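Methanol--corrinoid protein co-methyltransferase (Methanosarcina barkeri, PDB 2I2X) catalyses methyl transfer from methanol to the cob(I)amide bound on its partner MtaC, a zinc-dependent step of methanogenesis from methanol. Local coordinates at residues 141-146 / 200-205; 168-173 / 452-457; 245-250 / 270-275. All coordinates share one frame; numbering follows the deposited sequence.

Contact 1: residues 141-146 / 200-205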
loop_
_atom_site.group_PDB
_atom_site.type_symbol
_atom_site.label_atom_id
_atom_site.label_comp_id
_atom_site.label_asym_id
_atom_site.label_seq_id
_atom_site.Cartn_x
_atom_site.Cartn_y
_atom_site.Cartn_z
ATOM N N ASP A 141 -29.734 -3.156 -26.945
ATOM C CA ASP A 141 -28.905 -2.771 -28.085
ATOM C C ASP A 141 -27.444 -2.785 -27.719
ATOM O O ASP A 141 -26.569 -2.860 -28.585
ATOM C CB ASP A 141 -29.230 -1.337 -28.530
ATOM C CG ASP A 141 -30.684 -1.141 -28.883
ATOM O OD1 ASP A 141 -31.268 -2.060 -29.526
ATOM O OD2 ASP A 141 -31.233 -0.060 -28.525
ATOM N N LYS A 142 -27.184 -2.661 -26.429
ATOM C CA LYS A 142 -25.829 -2.598 -25.959
ATOM C C LYS A 142 -25.204 -4.026 -25.881
ATOM O O LYS A 142 -23.976 -4.180 -25.854
ATOM C CB LYS A 142 -25.791 -1.810 -24.634
ATOM C CG LYS A 142 -24.730 -0.692 -24.553
ATOM C CD LYS A 142 -25.223 0.698 -24.970
ATOM C CE LYS A 142 -26.571 1.077 -24.296
ATOM N NZ LYS A 142 -26.505 1.387 -22.826
ATOM N N TYR A 143 -26.043 -5.060 -25.906
ATOM C CA TYR A 143 -25.560 -6.447 -25.777
ATOM C C TYR A 143 -24.457 -6.794 -26.773
ATOM O O TYR A 143 -23.451 -7.418 -26.397
ATOM C CB TYR A 143 -26.699 -7.478 -25.894
ATOM C CG TYR A 143 -26.307 -8.855 -25.400
ATOM C CD1 TYR A 143 -26.337 -9.157 -24.043
ATOM C CD2 TYR A 143 -25.884 -9.856 -26.286
ATOM C CE1 TYR A 143 -25.949 -10.418 -23.573
ATOM C CE2 TYR A 143 -25.487 -11.120 -25.822
ATOM C CZ TYR A 143 -25.531 -11.398 -24.462
ATOM O OH TYR A 143 -25.163 -12.642 -23.971
ATOM N N SER A 144 -24.641 -6.396 -28.031
ATOM C CA SER A 144 -23.707 -6.790 -29.085
ATOM C C SER A 144 -22.390 -6.053 -28.914
ATOM O O SER A 144 -21.322 -6.584 -29.252
ATOM C CB SER A 144 -24.280 -6.521 -30.476
ATOM O OG SER A 144 -24.549 -5.147 -30.672
ATOM N N VAL A 145 -22.479 -4.836 -28.388
ATOM C CA VAL A 145 -21.291 -4.046 -28.101
ATOM C C VAL A 145 -20.495 -4.759 -26.987
ATOM O O VAL A 145 -19.293 -4.953 -27.098
ATOM C CB VAL A 145 -21.657 -2.592 -27.718
ATOM C CG1 VAL A 145 -20.409 -1.759 -27.420
ATOM C CG2 VAL A 145 -22.448 -1.926 -28.841
ATOM N N PHE A 146 -21.222 -5.183 -25.952
ATOM C CA PHE A 146 -20.706 -5.946 -24.835
ATOM C C PHE A 146 -19.827 -7.100 -25.327
ATOM O O PHE A 146 -18.661 -7.225 -24.929
ATOM C CB PHE A 146 -21.898 -6.447 -24.020
ATOM C CG PHE A 146 -21.538 -7.207 -22.774
ATOM C CD1 PHE A 146 -20.677 -6.668 -21.824
ATOM C CD2 PHE A 146 -22.102 -8.455 -22.535
ATOM C CE1 PHE A 146 -20.379 -7.366 -20.665
ATOM C CE2 PHE A 146 -21.809 -9.157 -21.373
ATOM C CZ PHE A 146 -20.943 -8.613 -20.437
ATOM N N TRP A 200 -22.336 -16.019 -20.089
ATOM C CA TRP A 200 -21.179 -16.918 -20.069
ATOM C C TRP A 200 -21.146 -17.943 -21.209
ATOM O O TRP A 200 -20.082 -18.410 -21.600
ATOM C CB TRP A 200 -20.933 -17.508 -18.668
ATOM C CG TRP A 200 -20.291 -16.423 -17.796
ATOM C CD1 TRP A 200 -20.918 -15.630 -16.853
ATOM C CD2 TRP A 200 -18.934 -15.957 -17.875
ATOM N NE1 TRP A 200 -20.023 -14.718 -16.340
ATOM C CE2 TRP A 200 -18.802 -14.896 -16.947
ATOM C CE3 TRP A 200 -17.814 -16.352 -18.620
ATOM C CZ2 TRP A 200 -17.587 -14.225 -16.742
ATOM C CZ3 TRP A 200 -16.589 -15.682 -18.411
ATOM C CH2 TRP A 200 -16.494 -14.633 -17.482
ATOM N N THR A 201 -22.317 -18.256 -21.769
ATOM C CA THR A 201 -22.394 -19.089 -22.938
ATOM C C THR A 201 -21.765 -18.344 -24.094
ATOM O O THR A 201 -20.931 -18.879 -24.813
ATOM C CB THR A 201 -23.857 -19.413 -23.237
ATOM O OG1 THR A 201 -24.378 -20.182 -22.137
ATOM C CG2 THR A 201 -24.004 -20.189 -24.580
ATOM N N ASP A 202 -22.152 -17.097 -24.273
ATOM C CA ASP A 202 -21.558 -16.301 -25.308
ATOM C C ASP A 202 -20.078 -16.008 -25.056
ATOM O O ASP A 202 -19.278 -16.103 -26.006
ATOM C CB ASP A 202 -22.324 -15.010 -25.462
ATOM C CG ASP A 202 -23.704 -15.217 -26.035
ATOM O OD1 ASP A 202 -23.944 -16.241 -26.738
ATOM O OD2 ASP A 202 -24.556 -14.347 -25.767
ATOM N N ILE A 203 -19.706 -15.674 -23.804
ATOM C CA ILE A 203 -18.292 -15.346 -23.496
ATOM C C ILE A 203 -17.368 -16.514 -23.830
ATOM O O ILE A 203 -16.363 -16.330 -24.496
ATOM C CB ILE A 203 -18.053 -14.837 -22.061
ATOM C CG1 ILE A 203 -18.676 -13.447 -21.897
ATOM C CG2 ILE A 203 -16.565 -14.744 -21.801
ATOM C CD1 ILE A 203 -19.168 -13.099 -20.489
ATOM N N SER A 204 -17.753 -17.710 -23.405
ATOM C CA SER A 204 -16.991 -18.934 -23.672
ATOM C C SER A 204 -16.833 -19.253 -25.170
ATOM O O SER A 204 -15.736 -19.579 -25.642
ATOM C CB SER A 204 -17.655 -20.093 -22.956
ATOM O OG SER A 204 -17.641 -19.868 -21.551
ATOM N N LYS A 205 -17.938 -19.138 -25.909
ATOM C CA LYS A 205 -17.923 -19.234 -27.371
ATOM C C LYS A 205 -16.805 -18.331 -27.969
ATOM O O LYS A 205 -16.006 -18.758 -28.830
ATOM C CB LYS A 205 -19.293 -18.815 -27.881
ATOM C CG LYS A 205 -19.802 -19.621 -29.008
ATOM C CD LYS A 205 -21.269 -20.017 -28.766
ATOM C CE LYS A 205 -22.275 -18.969 -29.291
ATOM N NZ LYS A 205 -23.683 -19.509 -29.223
#

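Contact 2: residues 168-173 / 452-457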
loop_
_atom_site.group_PDB
_atom_site.type_symbol
_atom_site.label_atom_id
_atom_site.label_comp_id
_atom_site.label_asym_id
_atom_site.label_seq_id
_atom_site.Cartn_x
_atom_site.Cartn_y
_atom_site.Cartn_z
ATOM N N GLY A 168 -29.627 -9.059 -11.608
ATOM C CA GLY A 168 -30.272 -9.048 -10.295
ATOM C C GLY A 168 -29.870 -7.878 -9.398
ATOM O O GLY A 168 -30.339 -7.767 -8.254
ATOM N N LYS A 169 -29.012 -6.996 -9.900
ATOM C CA LYS A 169 -28.526 -5.859 -9.128
ATOM C C LYS A 169 -29.654 -4.953 -8.594
ATOM O O LYS A 169 -29.637 -4.544 -7.424
ATOM C CB LYS A 169 -27.519 -5.079 -9.990
ATOM C CG LYS A 169 -27.034 -3.758 -9.453
ATOM C CD LYS A 169 -25.833 -3.262 -10.261
ATOM C CE LYS A 169 -26.210 -2.331 -11.396
ATOM N NZ LYS A 169 -26.107 -0.908 -11.004
ATOM N N GLU A 170 -30.640 -4.656 -9.441
ATOM C CA GLU A 170 -31.714 -3.716 -9.099
ATOM C C GLU A 170 -32.599 -4.222 -7.952
ATOM O O GLU A 170 -32.961 -3.459 -7.058
ATOM C CB GLU A 170 -32.542 -3.335 -10.352
ATOM C CG GLU A 170 -33.614 -4.359 -10.866
ATOM C CD GLU A 170 -33.045 -5.721 -11.341
ATOM O OE1 GLU A 170 -32.469 -6.469 -10.514
ATOM O OE2 GLU A 170 -33.221 -6.064 -12.530
ATOM N N VAL A 171 -32.932 -5.509 -7.961
ATOM C CA VAL A 171 -33.733 -6.063 -6.875
ATOM C C VAL A 171 -32.908 -6.277 -5.610
ATOM O O VAL A 171 -33.425 -6.098 -4.499
ATOM C CB VAL A 171 -34.495 -7.352 -7.288
ATOM C CG1 VAL A 171 -35.321 -7.878 -6.117
ATOM C CG2 VAL A 171 -35.392 -7.060 -8.471
ATOM N N PHE A 172 -31.634 -6.646 -5.775
ATOM C CA PHE A 172 -30.703 -6.735 -4.644
ATOM C C PHE A 172 -30.579 -5.405 -3.889
ATOM O O PHE A 172 -30.648 -5.379 -2.651
ATOM C CB PHE A 172 -29.297 -7.220 -5.068
ATOM C CG PHE A 172 -28.250 -6.982 -4.005
ATOM C CD1 PHE A 172 -28.023 -7.935 -3.016
ATOM C CD2 PHE A 172 -27.567 -5.765 -3.942
ATOM C CE1 PHE A 172 -27.125 -7.717 -2.012
ATOM C CE2 PHE A 172 -26.662 -5.522 -2.918
ATOM C CZ PHE A 172 -26.438 -6.509 -1.954
ATOM N N ASP A 173 -30.378 -4.312 -4.624
ATOM C CA ASP A 173 -30.179 -2.993 -4.002
ATOM C C ASP A 173 -31.354 -2.571 -3.143
ATOM O O ASP A 173 -31.163 -1.973 -2.072
ATOM C CB ASP A 173 -29.943 -1.932 -5.055
ATOM C CG ASP A 173 -28.537 -1.965 -5.621
ATOM O OD1 ASP A 173 -27.598 -2.501 -4.976
ATOM O OD2 ASP A 173 -28.374 -1.426 -6.736
ATOM N N LYS A 452 -39.841 -0.182 -9.012
ATOM C CA LYS A 452 -40.254 0.328 -10.329
ATOM C C LYS A 452 -39.237 0.175 -11.452
ATOM O O LYS A 452 -39.634 0.062 -12.607
ATOM C CB LYS A 452 -40.786 1.771 -10.254
ATOM C CG LYS A 452 -42.217 1.846 -9.662
ATOM C CD LYS A 452 -43.254 1.173 -10.601
ATOM C CE LYS A 452 -44.655 1.083 -9.988
ATOM N NZ LYS A 452 -44.932 -0.298 -9.498
ATOM N N VAL A 453 -37.946 0.158 -11.115
ATOM C CA VAL A 453 -36.879 0.010 -12.107
ATOM C C VAL A 453 -36.703 -1.430 -12.600
ATOM O O VAL A 453 -35.941 -1.648 -13.540
ATOM C CB VAL A 453 -35.482 0.568 -11.621
ATOM C CG1 VAL A 453 -35.485 2.114 -11.483
ATOM C CG2 VAL A 453 -35.030 -0.090 -10.321
ATOM N N PHE A 454 -37.392 -2.393 -11.970
ATOM C CA PHE A 454 -37.298 -3.824 -12.304
ATOM C C PHE A 454 -37.982 -4.113 -13.636
ATOM O O PHE A 454 -39.171 -3.864 -13.792
ATOM C CB PHE A 454 -37.893 -4.673 -11.147
ATOM C CG PHE A 454 -37.980 -6.187 -11.422
ATOM C CD1 PHE A 454 -36.914 -6.895 -11.968
ATOM C CD2 PHE A 454 -39.118 -6.902 -11.071
ATOM C CE1 PHE A 454 -36.999 -8.265 -12.199
ATOM C CE2 PHE A 454 -39.207 -8.278 -11.304
ATOM C CZ PHE A 454 -38.149 -8.960 -11.869
ATOM N N LYS A 455 -37.226 -4.604 -14.611
ATOM C CA LYS A 455 -37.778 -4.886 -15.927
ATOM C C LYS A 455 -37.654 -6.372 -16.157
ATOM O O LYS A 455 -36.572 -6.859 -16.481
ATOM C CB LYS A 455 -37.043 -4.144 -17.041
ATOM C CG LYS A 455 -37.107 -2.616 -16.976
ATOM C CD LYS A 455 -38.523 -2.116 -17.045
ATOM C CE LYS A 455 -38.572 -0.605 -17.066
ATOM N NZ LYS A 455 -39.801 -0.076 -16.372
ATOM N N PRO A 456 -38.764 -7.107 -15.985
ATOM C CA PRO A 456 -38.747 -8.564 -16.136
ATOM C C PRO A 456 -38.189 -9.053 -17.481
ATOM O O PRO A 456 -37.650 -10.165 -17.568
ATOM C CB PRO A 456 -40.227 -8.940 -15.950
ATOM C CG PRO A 456 -40.748 -7.861 -15.054
ATOM C CD PRO A 456 -40.096 -6.619 -15.578
ATOM N N GLU A 457 -38.285 -8.244 -18.522
ATOM C CA GLU A 457 -37.745 -8.701 -19.798
ATOM C C GLU A 457 -36.214 -8.868 -19.789
ATOM O O GLU A 457 -35.668 -9.628 -20.591
ATOM C CB GLU A 457 -38.232 -7.844 -20.976
ATOM C CG GLU A 457 -37.721 -6.411 -21.032
ATOM C CD GLU A 457 -38.607 -5.387 -20.290
ATOM O OE1 GLU A 457 -39.384 -5.767 -19.360
ATOM O OE2 GLU A 457 -38.485 -4.176 -20.634
HETATM O O HOH W 1 -34.380 -4.621 -14.457
#

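Contact 3: residues 245-250 / 270-275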
loop_
_atom_site.group_PDB
_atom_site.type_symbol
_atom_site.label_atom_id
_atom_site.label_comp_id
_atom_site.label_asym_id
_atom_site.label_seq_id
_atom_site.Cartn_x
_atom_site.Cartn_y
_atom_site.Cartn_z
ATOM N N ILE A 245 -25.077 -14.528 4.652
ATOM C CA ILE A 245 -26.135 -15.200 3.906
ATOM C C ILE A 245 -26.061 -14.786 2.439
ATOM O O ILE A 245 -26.010 -15.650 1.547
ATOM C CB ILE A 245 -27.511 -14.937 4.498
ATOM C CG1 ILE A 245 -27.617 -15.576 5.886
ATOM C CG2 ILE A 245 -28.610 -15.526 3.599
ATOM C CD1 ILE A 245 -28.827 -15.130 6.647
ATOM N N ALA A 246 -26.021 -13.477 2.182
ATOM C CA ALA A 246 -25.842 -12.985 0.808
ATOM C C ALA A 246 -24.652 -13.674 0.144
ATOM O O ALA A 246 -24.754 -14.072 -1.010
ATOM C CB ALA A 246 -25.704 -11.458 0.750
ATOM N N ARG A 247 -23.563 -13.872 0.888
ATOM C CA ARG A 247 -22.392 -14.568 0.348
ATOM C C ARG A 247 -22.643 -16.016 -0.034
ATOM O O ARG A 247 -22.191 -16.478 -1.092
ATOM C CB ARG A 247 -21.213 -14.521 1.314
ATOM C CG ARG A 247 -19.956 -15.137 0.734
ATOM C CD ARG A 247 -19.337 -14.260 -0.342
ATOM N NE ARG A 247 -18.880 -12.976 0.211
ATOM C CZ ARG A 247 -18.504 -11.926 -0.519
ATOM N NH1 ARG A 247 -18.501 -12.010 -1.849
ATOM N NH2 ARG A 247 -18.133 -10.796 0.089
ATOM N N ALA A 248 -23.332 -16.732 0.836
ATOM C CA ALA A 248 -23.657 -18.118 0.592
ATOM C C ALA A 248 -24.471 -18.296 -0.698
ATOM O O ALA A 248 -24.177 -19.168 -1.502
ATOM C CB ALA A 248 -24.395 -18.693 1.796
ATOM N N ILE A 249 -25.468 -17.440 -0.906
ATOM C CA ILE A 249 -26.318 -17.459 -2.121
ATOM C C ILE A 249 -25.534 -17.115 -3.393
ATOM O O ILE A 249 -25.912 -17.549 -4.508
ATOM C CB ILE A 249 -27.527 -16.471 -1.950
ATOM C CG1 ILE A 249 -28.218 -16.753 -0.600
ATOM C CG2 ILE A 249 -28.476 -16.525 -3.147
ATOM C CD1 ILE A 249 -29.584 -16.051 -0.344
ATOM N N SER A 250 -24.446 -16.340 -3.235
ATOM C CA SER A 250 -23.690 -15.862 -4.401
ATOM C C SER A 250 -22.934 -17.019 -4.982
ATOM O O SER A 250 -22.664 -17.054 -6.186
ATOM C CB SER A 250 -22.718 -14.742 -4.036
ATOM O OG SER A 250 -21.641 -15.229 -3.234
ATOM N N GLY A 270 -14.434 -12.206 -6.008
ATOM C CA GLY A 270 -15.328 -13.347 -5.764
ATOM C C GLY A 270 -14.912 -14.087 -4.502
ATOM O O GLY A 270 -14.353 -15.184 -4.560
ATOM N N TYR A 271 -15.184 -13.508 -3.337
ATOM C CA TYR A 271 -14.862 -14.206 -2.121
ATOM C C TYR A 271 -15.540 -15.565 -2.025
ATOM O O TYR A 271 -15.028 -16.461 -1.348
ATOM C CB TYR A 271 -15.263 -13.362 -0.944
ATOM C CG TYR A 271 -14.361 -12.172 -0.660
ATOM C CD1 TYR A 271 -14.527 -10.978 -1.341
ATOM C CD2 TYR A 271 -13.386 -12.230 0.344
ATOM C CE1 TYR A 271 -13.755 -9.876 -1.051
ATOM C CE2 TYR A 271 -12.592 -11.134 0.631
ATOM C CZ TYR A 271 -12.788 -9.946 -0.070
ATOM O OH TYR A 271 -12.029 -8.810 0.208
ATOM N N GLU A 272 -16.706 -15.710 -2.668
ATOM C CA GLU A 272 -17.401 -16.975 -2.706
ATOM C C GLU A 272 -16.655 -18.025 -3.548
ATOM O O GLU A 272 -17.062 -19.197 -3.584
ATOM C CB GLU A 272 -18.834 -16.787 -3.235
ATOM C CG GLU A 272 -18.982 -16.410 -4.752
ATOM C CD GLU A 272 -18.737 -14.931 -5.045
ATOM O OE1 GLU A 272 -19.081 -14.502 -6.184
ATOM O OE2 GLU A 272 -18.190 -14.208 -4.158
ATOM N N ASN A 273 -15.576 -17.607 -4.235
ATOM C CA ASN A 273 -14.770 -18.530 -5.056
ATOM C C ASN A 273 -14.278 -19.747 -4.282
ATOM O O ASN A 273 -14.025 -20.818 -4.877
ATOM C CB ASN A 273 -13.583 -17.831 -5.719
ATOM C CG ASN A 273 -13.997 -16.888 -6.836
ATOM O OD1 ASN A 273 -15.143 -16.909 -7.308
ATOM N ND2 ASN A 273 -13.068 -16.017 -7.243
ATOM N N ILE A 274 -14.143 -19.609 -2.964
ATOM C CA ILE A 274 -13.708 -20.773 -2.190
ATOM C C ILE A 274 -14.772 -21.910 -2.303
ATOM O O ILE A 274 -14.443 -23.095 -2.529
ATOM C CB ILE A 274 -13.329 -20.416 -0.725
ATOM C CG1 ILE A 274 -12.920 -21.660 0.066
ATOM C CG2 ILE A 274 -14.494 -19.684 -0.004
ATOM C CD1 ILE A 274 -11.681 -22.338 -0.389
ATOM N N ILE A 275 -16.042 -21.544 -2.151
ATOM C CA ILE A 275 -17.109 -22.513 -2.382
ATOM C C ILE A 275 -17.037 -23.043 -3.817
ATOM O O ILE A 275 -17.136 -24.225 -4.020
ATOM C CB ILE A 275 -18.478 -21.910 -2.078
ATOM C CG1 ILE A 275 -18.546 -21.493 -0.614
ATOM C CG2 ILE A 275 -19.567 -22.915 -2.349
ATOM C CD1 ILE A 275 -19.556 -20.424 -0.334
#

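Contact 1: residues 141-146 / 200-205
Y143 and D202 make the polar link of this contact: the phenol OH donates to D202 OD2 over 2.5 Å. The oxygen lies at the edge of the ring, in its plane, and is approached on its anti side, slightly off the carboxylate plane, with the two flat groups 70° apart. The ring reaches across because CG stands anti to the backbone N (chi1 -164°), which swings the long side chain toward the neighbouring helix; a long side chain with a polar end suits reaching a short aspartate on the next helix. The two helices involved, 143-155 and 181-210, lie on the outside of the TIM barrel, covering strands of the parallel sheet. Apolar packing accompanies the polar link. Y143 rests on L198 and I199 of helix 181-210, while F146 and I203 both reach V163 of strand 160-163. I203 CD1 sits over one face of the W200 indole, 3.8 Å above its plane and over its centre. Among the hydrogen bonds within the helix, W200 O accepts twice, from S204 N and from S204 OG, the latter at 2.8 Å, and S204 OG also meets S214 OG of strand 213-216.

Contact 2: residues 168-173 / 452-457
V171 and E170 meet F454 on two different sides of its ring. V171 CG2 lies over one face, 4.2 Å from the ring centroid and 25° off the normal, a CH-pi contact, whereas E170 OE2 comes to the rim near the ring plane, 3.8 Å from F454 CD1, its carboxylate almost perpendicular to the ring. Here the C-terminal tail, after helix 436-450, comes back to helix 169-176, which follows strand 160-163 of the TIM barrel. A branched valine and a flat phenylalanine suit this partly buried seam, and V453 CG2 adds an apolar touch at E170 CB. Next come the polar groups that hold the carboxylate. With CG between the backbone N and the carbonyl carbon (chi1 79°), E170 folds back on its own helix, and OE1 takes the V171 N-H through its anti lone pair at 2.8 Å. A water donates to E170 OE2 at 2.7 Å and accepts from K455 N at 2.9 Å, bridging to the tail, and Y459 OH bonds both to E170 OE2 and to G168 N. Shortened to an alanine here, the side chain would be likely to leave the water and Y459 OH without their carboxylate partner and open a gap beside the F454 ring. Farther out, G168 occupies the N-cap position with a positive phi, at which a side chain would press on the preceding carbonyl oxygen, so glycine fits; K169 and D173 line the corrinoid pocket. P456 CG lies over the F454 face opposite V171 CG2, displaced toward the rim, 4.1 Å above the ring plane.

Contact 3: residues 245-250 / 270-275
R247 lays its guanidinium flat over Y271 CB, which sits 3.5 Å above the guanidinium plane and over its centre. The phenol ring beyond is turned 44° from that plane, so the two groups meet obliquely. The contact joins helix 240-259, which comes after strand 213-216 of the TIM barrel, to the type I beta turn G270 to N273, which directly follows the zinc ligand C269. Bends at chi2 and chi3 curl the arginine toward the turn, and NH1 donates to E272 OE2 at 3.2 Å with an N-H...O angle of 140°. This salt bridge uses the syn side of the carboxylate, well out of its plane. In a buried place like this, opposite charges of arginine and glutamate satisfy each other, and both ends have further partners: R247 NH2 bonds to N224 OD1, while E272 OE1 is held by S254 OG and D219 N. The carboxylate is thus gripped at both oxygens, which probably keeps it ionised. Tyrosine suits its position through a ring whose CD1 comes within 3.9 Å of R247 NH2 and a hydroxyl that reaches D297 OD2; its side chain lies about 8 Å from the zinc ion at the nearest atoms. A small residue, S250, allows the glutamate to come close: its OG lies 3.2 Å from E272 CB. With OG set between the backbone N and the carbonyl carbon (chi1 69°), the hydroxyl turns back to its own helix and donates to R247 O, S250 OG and R247 O being 2.5 Å apart.

From the N terminus, residues 141-146 come first and 168-173 next, before 200-205 closes contact 1 and ties together two helices outside the barrel. Contact 2, opened inside that loop, stays open until 452-457, so contacts 1 and 2 cross. Helix 169-176 of contact 2 is followed directly by helix 181-210 of contact 1. Contact 3 closes a short loop between 245-250 and 270-275; it lies after contact 1 in series and nests inside the long loop of contact 2. Contact 3 is near the zinc site, whereas contact 2 joins the chain's end to a helix lining the corrinoid pocket. Their nearest atoms are about 5 Å apart, without touching.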